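Local structure of chorismate mutase (Paraburkholderia phymatum, 5TS9) at residues D13-L18 against A139-A144; A23-T28 against D76-N81; A70-S75 against V166-V171; S143-V148 against A161-V166. The protein probably catalyses the rearrangement of chorismate to prephenate, as an all-helical type II chorismate mutase that forms a dimer. All blocks are in the same frame, centred on the assembly; numbering follows the deposited sequence.

Contact 1 of 4, residues D13-L18 against A139-A144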
loop_
_atom_site.group_PDB
_atom_site.type_symbol
_atom_site.label_atom_id
_atom_site.label_comp_id
_atom_site.label_asym_id
_atom_site.label_seq_id
_atom_site.Cartn_x
_atom_site.Cartn_y
_atom_site.Cartn_z
ATOM N N ASP A 13 -13.599 21.420 -3.809
ATOM C CA ASP A 13 -13.445 21.453 -2.365
ATOM C C ASP A 13 -14.244 20.377 -1.658
ATOM O O ASP A 13 -13.959 20.088 -0.491
ATOM C CB ASP A 13 -13.895 22.807 -1.791
ATOM C CG ASP A 13 -12.910 23.913 -2.065
ATOM O OD1 ASP A 13 -13.209 25.067 -1.693
ATOM O OD2 ASP A 13 -11.844 23.630 -2.663
ATOM N N ALA A 14 -15.244 19.799 -2.330
ATOM C CA ALA A 14 -16.256 19.012 -1.627
ATOM C C ALA A 14 -15.669 17.772 -0.958
ATOM O O ALA A 14 -16.183 17.315 0.073
ATOM C CB ALA A 14 -17.360 18.611 -2.599
ATOM N N PHE A 15 -14.608 17.211 -1.520
ATOM C CA PHE A 15 -13.998 16.024 -0.936
ATOM C C PHE A 15 -12.949 16.358 0.116
ATOM O O PHE A 15 -12.377 15.434 0.722
ATOM C CB PHE A 15 -13.384 15.153 -2.044
ATOM C CG PHE A 15 -14.410 14.456 -2.901
ATOM C CD1 PHE A 15 -15.053 13.319 -2.446
ATOM C CD2 PHE A 15 -14.751 14.953 -4.151
ATOM C CE1 PHE A 15 -16.014 12.677 -3.223
ATOM C CE2 PHE A 15 -15.710 14.321 -4.933
ATOM C CZ PHE A 15 -16.338 13.184 -4.477
ATOM N N VAL A 16 -12.683 17.639 0.362
ATOM C CA VAL A 16 -11.551 17.988 1.225
ATOM C C VAL A 16 -11.767 17.542 2.669
ATOM O O VAL A 16 -10.831 16.991 3.262
ATOM C CB VAL A 16 -11.235 19.487 1.159
ATOM C CG1 VAL A 16 -10.367 19.882 2.339
ATOM C CG2 VAL A 16 -10.525 19.800 -0.142
ATOM N N PRO A 17 -12.935 17.773 3.296
ATOM C CA PRO A 17 -13.115 17.258 4.666
ATOM C C PRO A 17 -12.993 15.739 4.773
ATOM O O PRO A 17 -12.426 15.233 5.751
ATOM C CB PRO A 17 -14.520 17.759 5.047
ATOM C CG PRO A 17 -14.736 18.963 4.192
ATOM C CD PRO A 17 -14.075 18.615 2.883
ATOM N N LEU A 18 -13.494 14.991 3.790
ATOM C CA LEU A 18 -13.306 13.543 3.802
ATOM C C LEU A 18 -11.827 13.178 3.704
ATOM O O LEU A 18 -11.320 12.366 4.492
ATOM C CB LEU A 18 -14.102 12.908 2.657
ATOM C CG LEU A 18 -13.902 11.405 2.389
ATOM C CD1 LEU A 18 -14.144 10.614 3.644
ATOM C CD2 LEU A 18 -14.854 10.957 1.283
ATOM N N ALA A 139 -10.665 13.024 -10.711
ATOM C CA ALA A 139 -9.922 14.283 -10.737
ATOM C C ALA A 139 -10.129 15.080 -9.455
ATOM O O ALA A 139 -9.180 15.662 -8.916
ATOM C CB ALA A 139 -10.340 15.119 -11.956
ATOM N N LEU A 140 -11.369 15.141 -8.962
ATOM C CA LEU A 140 -11.657 15.939 -7.775
ATOM C C LEU A 140 -10.949 15.365 -6.555
ATOM O O LEU A 140 -10.282 16.090 -5.802
ATOM C CB LEU A 140 -13.173 15.997 -7.562
ATOM C CG LEU A 140 -13.939 16.664 -8.717
ATOM C CD1 LEU A 140 -15.449 16.498 -8.567
ATOM C CD2 LEU A 140 -13.562 18.121 -8.798
ATOM N N VAL A 141 -11.042 14.045 -6.381
ATOM C CA VAL A 141 -10.374 13.377 -5.266
ATOM C C VAL A 141 -8.864 13.590 -5.347
ATOM O O VAL A 141 -8.226 13.978 -4.361
ATOM C CB VAL A 141 -10.768 11.890 -5.248
ATOM C CG1 VAL A 141 -9.925 11.105 -4.266
ATOM C CG2 VAL A 141 -12.249 11.769 -4.862
ATOM N N ALA A 142 -8.276 13.396 -6.537
ATOM C CA ALA A 142 -6.834 13.633 -6.686
ATOM C C ALA A 142 -6.472 15.074 -6.328
ATOM O O ALA A 142 -5.449 15.319 -5.677
ATOM C CB ALA A 142 -6.367 13.309 -8.110
ATOM N N SER A 143 -7.307 16.039 -6.730
ATOM C CA SER A 143 -7.041 17.430 -6.365
ATOM C C SER A 143 -7.152 17.640 -4.860
ATOM O O SER A 143 -6.318 18.328 -4.264
ATOM C CB SER A 143 -7.989 18.372 -7.108
ATOM O OG SER A 143 -7.653 18.436 -8.474
ATOM N N ALA A 144 -8.165 17.035 -4.228
ATOM C CA ALA A 144 -8.336 17.151 -2.782
ATOM C C ALA A 144 -7.136 16.592 -2.032
ATOM O O ALA A 144 -6.710 17.148 -1.015
ATOM C CB ALA A 144 -9.610 16.422 -2.352
#
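Phe15 and Val141 meet through their first torsions. Phe15 carries CG anti to its carbonyl carbon (chi1 -72°), while Val141 sets CG1 anti to its backbone N (chi1 170°), leaving CG2 beside the N and over the Phe15 ring. The result is a textbook CH-pi contact: Val141 CG2 sits 3.9 Å from the centroid of the Phe15 ring, only 9° off the ring normal. Leu140 meets the same ring from a different quarter, its CB lying 3.9 Å from Phe15 CD2, with the two side chains crossing at about a right angle. One turn further along the helix, Ala144 receives the base of the aromatic residue, and its CB is 4.0 Å from Phe15 CB. Val16 adds a second contact to that alanine: its CG2 lies 4.1 Å from Ala144 CB. No hydrogen bond spans the contact, so dispersion and burial of apolar surface carry it. Val16 and Ala144 bring their CA atoms to 5.2 Å, a close approach consistent with the small side chain of Ala144. The contact packs the turn between helix 10-14 and helix 16-39 on helix 137-151. Val128 of helix 106-128, together with Leu131 and Ile169 from loops, also packs on Phe15, which is thus buried where several helices and connecting loops converge.

Contact 2 of 4, residues A23-T28 against D76-N81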
loop_
_atom_site.group_PDB
_atom_site.type_symbol
_atom_site.label_atom_id
_atom_site.label_comp_id
_atom_site.label_asym_id
_atom_site.label_seq_id
_atom_site.Cartn_x
_atom_site.Cartn_y
_atom_site.Cartn_z
ATOM N N ALA A 23 -6.491 11.633 6.003
ATOM C CA ALA A 23 -5.123 12.062 6.286
ATOM C C ALA A 23 -4.824 12.047 7.784
ATOM O O ALA A 23 -3.726 11.649 8.189
ATOM C CB ALA A 23 -4.855 13.444 5.692
ATOM N N ASP A 24 -5.778 12.486 8.624
ATOM C CA ASP A 24 -5.578 12.402 10.072
ATOM C C ASP A 24 -5.429 10.949 10.520
ATOM O O ASP A 24 -4.605 10.636 11.392
ATOM C CB ASP A 24 -6.745 13.065 10.810
ATOM C CG ASP A 24 -6.848 14.557 10.532
ATOM O OD1 ASP A 24 -5.826 15.197 10.198
ATOM O OD2 ASP A 24 -7.964 15.089 10.663
ATOM N N ARG A 25 -6.207 10.041 9.922
ATOM C CA ARG A 25 -6.080 8.631 10.277
ATOM C C ARG A 25 -4.733 8.090 9.834
ATOM O O ARG A 25 -4.066 7.362 10.579
ATOM C CB ARG A 25 -7.212 7.817 9.644
ATOM C CG ARG A 25 -7.380 6.424 10.283
ATOM C CD ARG A 25 -8.282 5.512 9.493
ATOM N NE ARG A 25 -8.601 4.330 10.292
ATOM C CZ ARG A 25 -7.774 3.300 10.470
ATOM N NH1 ARG A 25 -6.596 3.282 9.870
ATOM N NH2 ARG A 25 -8.141 2.283 11.246
ATOM N N LEU A 26 -4.320 8.453 8.619
ATOM C CA LEU A 26 -3.033 8.018 8.103
ATOM C C LEU A 26 -1.904 8.426 9.037
ATOM O O LEU A 26 -0.966 7.657 9.251
ATOM C CB LEU A 26 -2.825 8.595 6.701
ATOM C CG LEU A 26 -1.603 8.112 5.923
ATOM C CD1 LEU A 26 -1.639 6.572 5.703
ATOM C CD2 LEU A 26 -1.551 8.862 4.593
ATOM N N ASN A 27 -1.995 9.613 9.633
ATOM C CA ASN A 27 -0.885 10.131 10.421
ATOM C C ASN A 27 -0.660 9.365 11.719
ATOM O O ASN A 27 0.422 9.487 12.300
ATOM C CB ASN A 27 -1.095 11.622 10.721
ATOM C CG ASN A 27 -0.643 12.521 9.569
ATOM O OD1 ASN A 27 0.370 12.254 8.907
ATOM N ND2 ASN A 27 -1.393 13.590 9.326
ATOM N N THR A 28 -1.647 8.601 12.212
ATOM C CA THR A 28 -1.366 7.718 13.344
ATOM C C THR A 28 -0.310 6.661 13.009
ATOM O O THR A 28 0.316 6.127 13.926
ATOM C CB THR A 28 -2.624 6.994 13.822
ATOM O OG1 THR A 28 -3.094 6.124 12.776
ATOM C CG2 THR A 28 -3.717 7.994 14.218
ATOM N N ASP A 76 -8.987 -0.153 2.649
ATOM C CA ASP A 76 -8.073 0.824 2.060
ATOM C C ASP A 76 -7.343 1.627 3.130
ATOM O O ASP A 76 -6.151 1.903 2.984
ATOM C CB ASP A 76 -8.837 1.754 1.109
ATOM C CG ASP A 76 -9.259 1.046 -0.184
ATOM O OD1 ASP A 76 -8.625 0.003 -0.537
ATOM O OD2 ASP A 76 -10.203 1.535 -0.848
ATOM N N GLN A 77 -8.042 2.013 4.203
ATOM C CA GLN A 77 -7.401 2.770 5.279
ATOM C C GLN A 77 -6.315 1.964 5.963
ATOM O O GLN A 77 -5.259 2.512 6.313
ATOM C CB GLN A 77 -8.419 3.209 6.340
ATOM C CG GLN A 77 -9.559 4.085 5.861
ATOM C CD GLN A 77 -9.126 5.158 4.886
ATOM O OE1 GLN A 77 -8.493 6.145 5.266
ATOM N NE2 GLN A 77 -9.501 4.994 3.622
ATOM N N VAL A 78 -6.568 0.675 6.223
ATOM C CA VAL A 78 -5.552 -0.074 6.954
ATOM C C VAL A 78 -4.358 -0.383 6.053
ATOM O O VAL A 78 -3.219 -0.359 6.517
ATOM C CB VAL A 78 -6.144 -1.342 7.594
ATOM C CG1 VAL A 78 -7.234 -0.969 8.573
ATOM C CG2 VAL A 78 -6.685 -2.266 6.544
ATOM N N GLU A 79 -4.571 -0.595 4.753
ATOM C CA GLU A 79 -3.440 -0.819 3.848
ATOM C C GLU A 79 -2.599 0.441 3.684
ATOM O O GLU A 79 -1.372 0.365 3.590
ATOM C CB GLU A 79 -3.928 -1.299 2.476
ATOM C CG GLU A 79 -4.586 -2.663 2.492
ATOM C CD GLU A 79 -3.638 -3.757 2.922
ATOM O OE1 GLU A 79 -2.443 -3.688 2.566
ATOM O OE2 GLU A 79 -4.079 -4.686 3.617
ATOM N N ALA A 80 -3.233 1.614 3.612
ATOM C CA ALA A 80 -2.430 2.830 3.508
ATOM C C ALA A 80 -1.608 3.028 4.779
ATOM O O ALA A 80 -0.442 3.439 4.729
ATOM C CB ALA A 80 -3.330 4.043 3.255
ATOM N N ASN A 81 -2.202 2.709 5.922
ATOM C CA ASN A 81 -1.494 2.840 7.191
ATOM C C ASN A 81 -0.290 1.901 7.247
ATOM O O ASN A 81 0.805 2.302 7.653
ATOM C CB ASN A 81 -2.476 2.576 8.334
ATOM C CG ASN A 81 -2.182 3.430 9.562
ATOM O OD1 ASN A 81 -1.321 3.090 10.374
ATOM N ND2 ASN A 81 -2.889 4.541 9.691
HETATM O O HOH W 1 -5.093 4.895 7.858
HETATM O O HOH W 2 -2.684 3.289 12.819
#
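Arg25 lays one face of its guanidinium over Gln77 CB, while water 1 lies at the edge of the group, in its plane. The guanidinium stands nearly perpendicular to the Asn81 amide, with 84° between their planes. An extended chain from CG to NE brings Arg25 across the gap between helices, and its CD rests 3.9 Å from Gln77 CB. Water 1 then does the joining: it accepts from Arg25 NH1 at 3.0 Å and from Asn81 ND2 at 2.9 Å, and donates to Gln77 O at 2.8 Å. Water 2 bridges the other end of the Asn81 amide, donating to both Thr28 OG1 and Asn81 OD1. Thr28 OG1, placed between its backbone N and carbonyl carbon (chi1 64°), accepts from water 2 and in turn donates to Arg25 O at 2.7 Å. Beside this polar strip, Leu26 CD1 packs 3.9 Å from Ala80 CB. Outside the two segments, Gln77 NE2 bonds to Ala165 O, and Asn81 OD1 to Gln85 NE2. The axes of the short helical segments approach to 9.2 Å with a signed crossing angle of -44°. Buried arginine, amides and ordered water between two long helices are consistent with the polar interior of an AroQ-type helical bundle, the fold in which type II chorismate mutases form their substrate pocket.

Contact 3 of 4, residues A70-S75 against V166-V171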
loop_
_atom_site.group_PDB
_atom_site.type_symbol
_atom_site.label_atom_id
_atom_site.label_comp_id
_atom_site.label_asym_id
_atom_site.label_seq_id
_atom_site.Cartn_x
_atom_site.Cartn_y
_atom_site.Cartn_z
ATOM N N ALA A 70 -18.252 0.286 3.344
ATOM C CA ALA A 70 -17.412 0.545 4.510
ATOM C C ALA A 70 -16.227 -0.407 4.569
ATOM O O ALA A 70 -15.118 -0.000 4.929
ATOM C CB ALA A 70 -18.243 0.427 5.787
ATOM N N ILE A 71 -16.446 -1.685 4.244
ATOM C CA ILE A 71 -15.345 -2.652 4.246
ATOM C C ILE A 71 -14.256 -2.225 3.274
ATOM O O ILE A 71 -13.069 -2.204 3.617
ATOM C CB ILE A 71 -15.858 -4.063 3.912
ATOM C CG1 ILE A 71 -16.749 -4.581 5.044
ATOM C CG2 ILE A 71 -14.675 -5.005 3.584
ATOM C CD1 ILE A 71 -17.533 -5.792 4.650
ATOM N N ASN A 72 -14.647 -1.874 2.046
ATOM C CA ASN A 72 -13.673 -1.437 1.050
ATOM C C ASN A 72 -12.906 -0.218 1.536
ATOM O O ASN A 72 -11.675 -0.147 1.397
ATOM C CB ASN A 72 -14.373 -1.117 -0.269
ATOM C CG ASN A 72 -14.925 -2.363 -0.952
ATOM O OD1 ASN A 72 -14.553 -3.489 -0.614
ATOM N ND2 ASN A 72 -15.801 -2.160 -1.924
ATOM N N ILE A 73 -13.633 0.769 2.069
ATOM C CA ILE A 73 -13.009 2.016 2.511
ATOM C C ILE A 73 -12.021 1.750 3.641
ATOM O O ILE A 73 -10.905 2.285 3.652
ATOM C CB ILE A 73 -14.082 3.038 2.939
ATOM C CG1 ILE A 73 -14.886 3.555 1.725
ATOM C CG2 ILE A 73 -13.442 4.208 3.711
ATOM C CD1 ILE A 73 -14.097 4.485 0.807
ATOM N N PHE A 74 -12.417 0.940 4.618
ATOM C CA PHE A 74 -11.522 0.766 5.749
ATOM C C PHE A 74 -10.435 -0.263 5.472
ATOM O O PHE A 74 -9.348 -0.146 6.046
ATOM C CB PHE A 74 -12.330 0.467 7.008
ATOM C CG PHE A 74 -12.919 1.717 7.612
ATOM C CD1 PHE A 74 -14.101 2.252 7.107
ATOM C CD2 PHE A 74 -12.252 2.401 8.619
ATOM C CE1 PHE A 74 -14.634 3.429 7.625
ATOM C CE2 PHE A 74 -12.764 3.571 9.146
ATOM C CZ PHE A 74 -13.964 4.096 8.644
ATOM N N SER A 75 -10.672 -1.245 4.593
ATOM C CA SER A 75 -9.537 -2.029 4.093
ATOM C C SER A 75 -8.517 -1.115 3.444
ATOM O O SER A 75 -7.314 -1.240 3.687
ATOM C CB SER A 75 -9.981 -3.092 3.085
ATOM O OG SER A 75 -11.053 -3.882 3.582
ATOM N N VAL A 166 -7.592 6.944 -0.416
ATOM C CA VAL A 166 -8.780 7.494 -1.076
ATOM C C VAL A 166 -9.227 6.638 -2.259
ATOM O O VAL A 166 -10.136 7.020 -3.010
ATOM C CB VAL A 166 -8.516 8.935 -1.552
ATOM C CG1 VAL A 166 -8.146 9.824 -0.373
ATOM C CG2 VAL A 166 -7.429 8.946 -2.639
ATOM N N ALA A 167 -8.586 5.477 -2.422
ATOM C CA ALA A 167 -8.726 4.641 -3.619
ATOM C C ALA A 167 -10.173 4.417 -4.055
ATOM O O ALA A 167 -10.470 4.403 -5.259
ATOM C CB ALA A 167 -8.046 3.293 -3.363
ATOM N N ARG A 168 -11.080 4.178 -3.120
ATOM C CA ARG A 168 -12.438 3.813 -3.519
ATOM C C ARG A 168 -13.494 4.765 -2.951
ATOM O O ARG A 168 -14.636 4.372 -2.695
ATOM C CB ARG A 168 -12.722 2.362 -3.144
ATOM C CG ARG A 168 -11.697 1.432 -3.792
ATOM C CD ARG A 168 -12.017 -0.029 -3.620
ATOM N NE ARG A 168 -11.453 -0.520 -2.378
ATOM C CZ ARG A 168 -11.435 -1.801 -2.017
ATOM N NH1 ARG A 168 -11.960 -2.736 -2.810
ATOM N NH2 ARG A 168 -10.881 -2.141 -0.865
ATOM N N ILE A 169 -13.125 6.029 -2.748
ATOM C CA ILE A 169 -14.145 7.062 -2.583
ATOM C C ILE A 169 -15.035 7.115 -3.821
ATOM O O ILE A 169 -16.270 7.054 -3.739
ATOM C CB ILE A 169 -13.486 8.422 -2.316
ATOM C CG1 ILE A 169 -12.783 8.424 -0.956
ATOM C CG2 ILE A 169 -14.507 9.543 -2.417
ATOM C CD1 ILE A 169 -12.014 9.715 -0.704
ATOM N N CYS A 170 -14.417 7.233 -4.983
ATOM C CA CYS A 170 -15.153 7.244 -6.241
ATOM C C CYS A 170 -15.686 5.858 -6.538
ATOM O O CYS A 170 -14.952 4.874 -6.430
ATOM C CB CYS A 170 -14.240 7.685 -7.379
ATOM S SG CYS A 170 -13.634 9.346 -7.173
ATOM N N VAL A 171 -16.952 5.776 -6.930
ATOM C CA VAL A 171 -17.570 4.511 -7.313
ATOM C C VAL A 171 -18.318 4.722 -8.620
ATOM O O VAL A 171 -18.978 5.747 -8.807
ATOM C CB VAL A 171 -18.507 3.971 -6.212
ATOM C CG1 VAL A 171 -17.690 3.519 -5.008
ATOM C CG2 VAL A 171 -19.483 5.035 -5.793
HETATM O O HOH W 3 -11.448 -4.876 0.082
#
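Arg168 spreads its guanidinium flat against the side chain of Asn72: the amide and guanidinium planes are stacked, 17° apart, although the two side chains as a whole cross at about a right angle. Asn72 CB lies over the centre of the guanidinium, 3.5 Å from Arg168 CZ. A bend at chi3 (-88°) turns Arg168 NE out of the line of its aliphatic chain. From this position Arg168 NH2 makes a weak bond to Asn72 O, 3.1 Å away, with an N-H...acceptor angle of just 125°. Water 3, in the plane of the guanidinium at its edge, accepts a better bond from Arg168 NH2 at 2.9 Å. Nearer the backbone, Ile73 CD1 comes within 3.5 Å of Arg168 O, a methyl against a backbone carbonyl. The loop itself is tied down by the disulfide between Cys170 and Cys137, and Tyr44 of the second subunit packs on Arg168. The strongest polar partner of the guanidinium is Asp76, whose OD2 takes a salt bridge from NE. The chemistry suggests a division of labour: charge pairing with Asp76 probably anchors the arginine, while Asn72 stacks on one face of the flat group.

Contact 4 of 4, residues S143-V148 against A161-V166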
loop_
_atom_site.group_PDB
_atom_site.type_symbol
_atom_site.label_atom_id
_atom_site.label_comp_id
_atom_site.label_asym_id
_atom_site.label_seq_id
_atom_site.Cartn_x
_atom_site.Cartn_y
_atom_site.Cartn_z
ATOM N N SER A 143 -7.307 16.039 -6.730
ATOM C CA SER A 143 -7.041 17.430 -6.365
ATOM C C SER A 143 -7.152 17.640 -4.860
ATOM O O SER A 143 -6.318 18.328 -4.264
ATOM C CB SER A 143 -7.989 18.372 -7.108
ATOM O OG SER A 143 -7.653 18.436 -8.474
ATOM N N ALA A 144 -8.165 17.035 -4.228
ATOM C CA ALA A 144 -8.336 17.151 -2.782
ATOM C C ALA A 144 -7.136 16.592 -2.032
ATOM O O ALA A 144 -6.710 17.148 -1.015
ATOM C CB ALA A 144 -9.610 16.422 -2.352
ATOM N N VAL A 145 -6.588 15.480 -2.513
ATOM C CA VAL A 145 -5.381 14.930 -1.912
ATOM C C VAL A 145 -4.229 15.911 -2.054
ATOM O O VAL A 145 -3.440 16.115 -1.118
ATOM C CB VAL A 145 -5.058 13.584 -2.562
ATOM C CG1 VAL A 145 -3.640 13.156 -2.209
ATOM C CG2 VAL A 145 -6.091 12.546 -2.125
ATOM N N GLY A 146 -4.120 16.537 -3.220
ATOM C CA GLY A 146 -3.105 17.558 -3.409
ATOM C C GLY A 146 -3.265 18.713 -2.440
ATOM O O GLY A 146 -2.302 19.138 -1.791
ATOM N N GLN A 147 -4.491 19.225 -2.310
ATOM C CA GLN A 147 -4.729 20.345 -1.405
ATOM C C GLN A 147 -4.400 19.967 0.032
ATOM O O GLN A 147 -3.722 20.715 0.743
ATOM C CB GLN A 147 -6.178 20.820 -1.513
ATOM C CG GLN A 147 -6.460 22.078 -0.711
ATOM C CD GLN A 147 -7.872 22.591 -0.904
ATOM O OE1 GLN A 147 -8.434 22.496 -1.992
ATOM N NE2 GLN A 147 -8.456 23.132 0.160
ATOM N N VAL A 148 -4.861 18.798 0.474
ATOM C CA VAL A 148 -4.638 18.391 1.857
ATOM C C VAL A 148 -3.152 18.165 2.123
ATOM O O VAL A 148 -2.633 18.508 3.195
ATOM C CB VAL A 148 -5.481 17.141 2.161
ATOM C CG1 VAL A 148 -4.986 16.454 3.421
ATOM C CG2 VAL A 148 -6.992 17.534 2.273
ATOM N N ALA A 161 0.630 7.420 0.217
ATOM C CA ALA A 161 -0.266 6.573 0.983
ATOM C C ALA A 161 -1.632 7.222 1.168
ATOM O O ALA A 161 -2.638 6.511 1.315
ATOM C CB ALA A 161 0.376 6.224 2.340
ATOM N N LEU A 162 -1.712 8.559 1.140
ATOM C CA LEU A 162 -3.036 9.178 1.084
ATOM C C LEU A 162 -3.742 8.809 -0.225
ATOM O O LEU A 162 -4.938 8.492 -0.225
ATOM C CB LEU A 162 -2.931 10.704 1.243
ATOM C CG LEU A 162 -4.258 11.472 1.404
ATOM C CD1 LEU A 162 -5.163 10.792 2.403
ATOM C CD2 LEU A 162 -4.018 12.907 1.830
ATOM N N ASP A 163 -3.008 8.797 -1.341
ATOM C CA ASP A 163 -3.587 8.336 -2.611
ATOM C C ASP A 163 -4.070 6.886 -2.516
ATOM O O ASP A 163 -5.049 6.510 -3.171
ATOM C CB ASP A 163 -2.563 8.442 -3.745
ATOM C CG ASP A 163 -2.339 9.893 -4.250
ATOM O OD1 ASP A 163 -3.282 10.721 -4.288
ATOM O OD2 ASP A 163 -1.195 10.178 -4.656
ATOM N N ARG A 164 -3.388 6.051 -1.726
ATOM C CA ARG A 164 -3.864 4.689 -1.500
ATOM C C ARG A 164 -5.142 4.697 -0.672
ATOM O O ARG A 164 -6.072 3.922 -0.935
ATOM C CB ARG A 164 -2.767 3.863 -0.800
ATOM C CG ARG A 164 -3.170 2.419 -0.431
ATOM C CD ARG A 164 -3.296 1.556 -1.696
ATOM N NE ARG A 164 -3.705 0.173 -1.446
ATOM C CZ ARG A 164 -4.964 -0.198 -1.244
ATOM N NH1 ARG A 164 -5.930 0.722 -1.236
ATOM N NH2 ARG A 164 -5.259 -1.481 -1.034
ATOM N N ALA A 165 -5.222 5.585 0.324
ATOM C CA ALA A 165 -6.377 5.569 1.222
ATOM C C ALA A 165 -7.666 6.011 0.532
ATOM O O ALA A 165 -8.739 5.494 0.853
ATOM C CB ALA A 165 -6.107 6.446 2.444
ATOM N N VAL A 166 -7.592 6.944 -0.416
ATOM C CA VAL A 166 -8.780 7.494 -1.076
ATOM C C VAL A 166 -9.227 6.638 -2.259
ATOM O O VAL A 166 -10.136 7.020 -3.010
ATOM C CB VAL A 166 -8.516 8.935 -1.552
ATOM C CG1 VAL A 166 -8.146 9.824 -0.373
ATOM C CG2 VAL A 166 -7.429 8.946 -2.639
#
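Val145 is the centre of this contact, touching Leu162, Asp163 and Val166 with its two methyl branches. Its CG1 lies 4.0 Å from Leu162 CG, the side chains sliding past each other in opposite directions. The same methyl comes to 3.2 Å from Asp163 OD1, a close meeting of carbon and carboxylate oxygen. The other branch, CG2, packs 3.8 Å from Val166 CG1. Val145 divides its branches in this way because CG1 stands anti to the backbone N (chi1 166°), with CG2 beside that N. Val148, one turn on, adds its CG1 at 4.0 Å from Leu162 CD2, crossing that side chain at about a right angle, so Leu162 serves both valines.

In the next shell, the carboxylate of Asp163 is held by the second subunit: OD1 accepts a hydrogen bond from Asn90 of that chain, and OD2 forms a salt bridge with its Arg94. These partners probably compensate the buried charge beside the valine methyl. On another side, Val19 and Ala23 of helix 16-39 pack on Val148.

The segment axes approach to 10.2 Å and run roughly antiparallel, at 140°, and 12 residues separate the two segments in sequence. Helices 137-151 and 156-165 thus form a helical hairpin, with an apolar seam between its arms and a polar margin, carried by Asp163, turned to the dimer interface.

Overall arrangement
Beginning at the N terminus, contact 1 closes the longest loop, bringing the start of the chain to helix 137-151. Contact 2 falls wholly within that loop and joins helix 16-39 to helix 67-95. Contact 3 starts on helix 67-95 and ends on the C-terminal loop, so it crosses both contact 1 and contact 2 along the chain. Contact 4 begins where contact 1 ends and lies within the span of contact 3, pairing the last two helices. Salt bridges from Asp76 to Arg168 and Arg164 link contact 2 to contacts 3 and 4, while Phe15 against Ile169 joins contact 1 to contact 3.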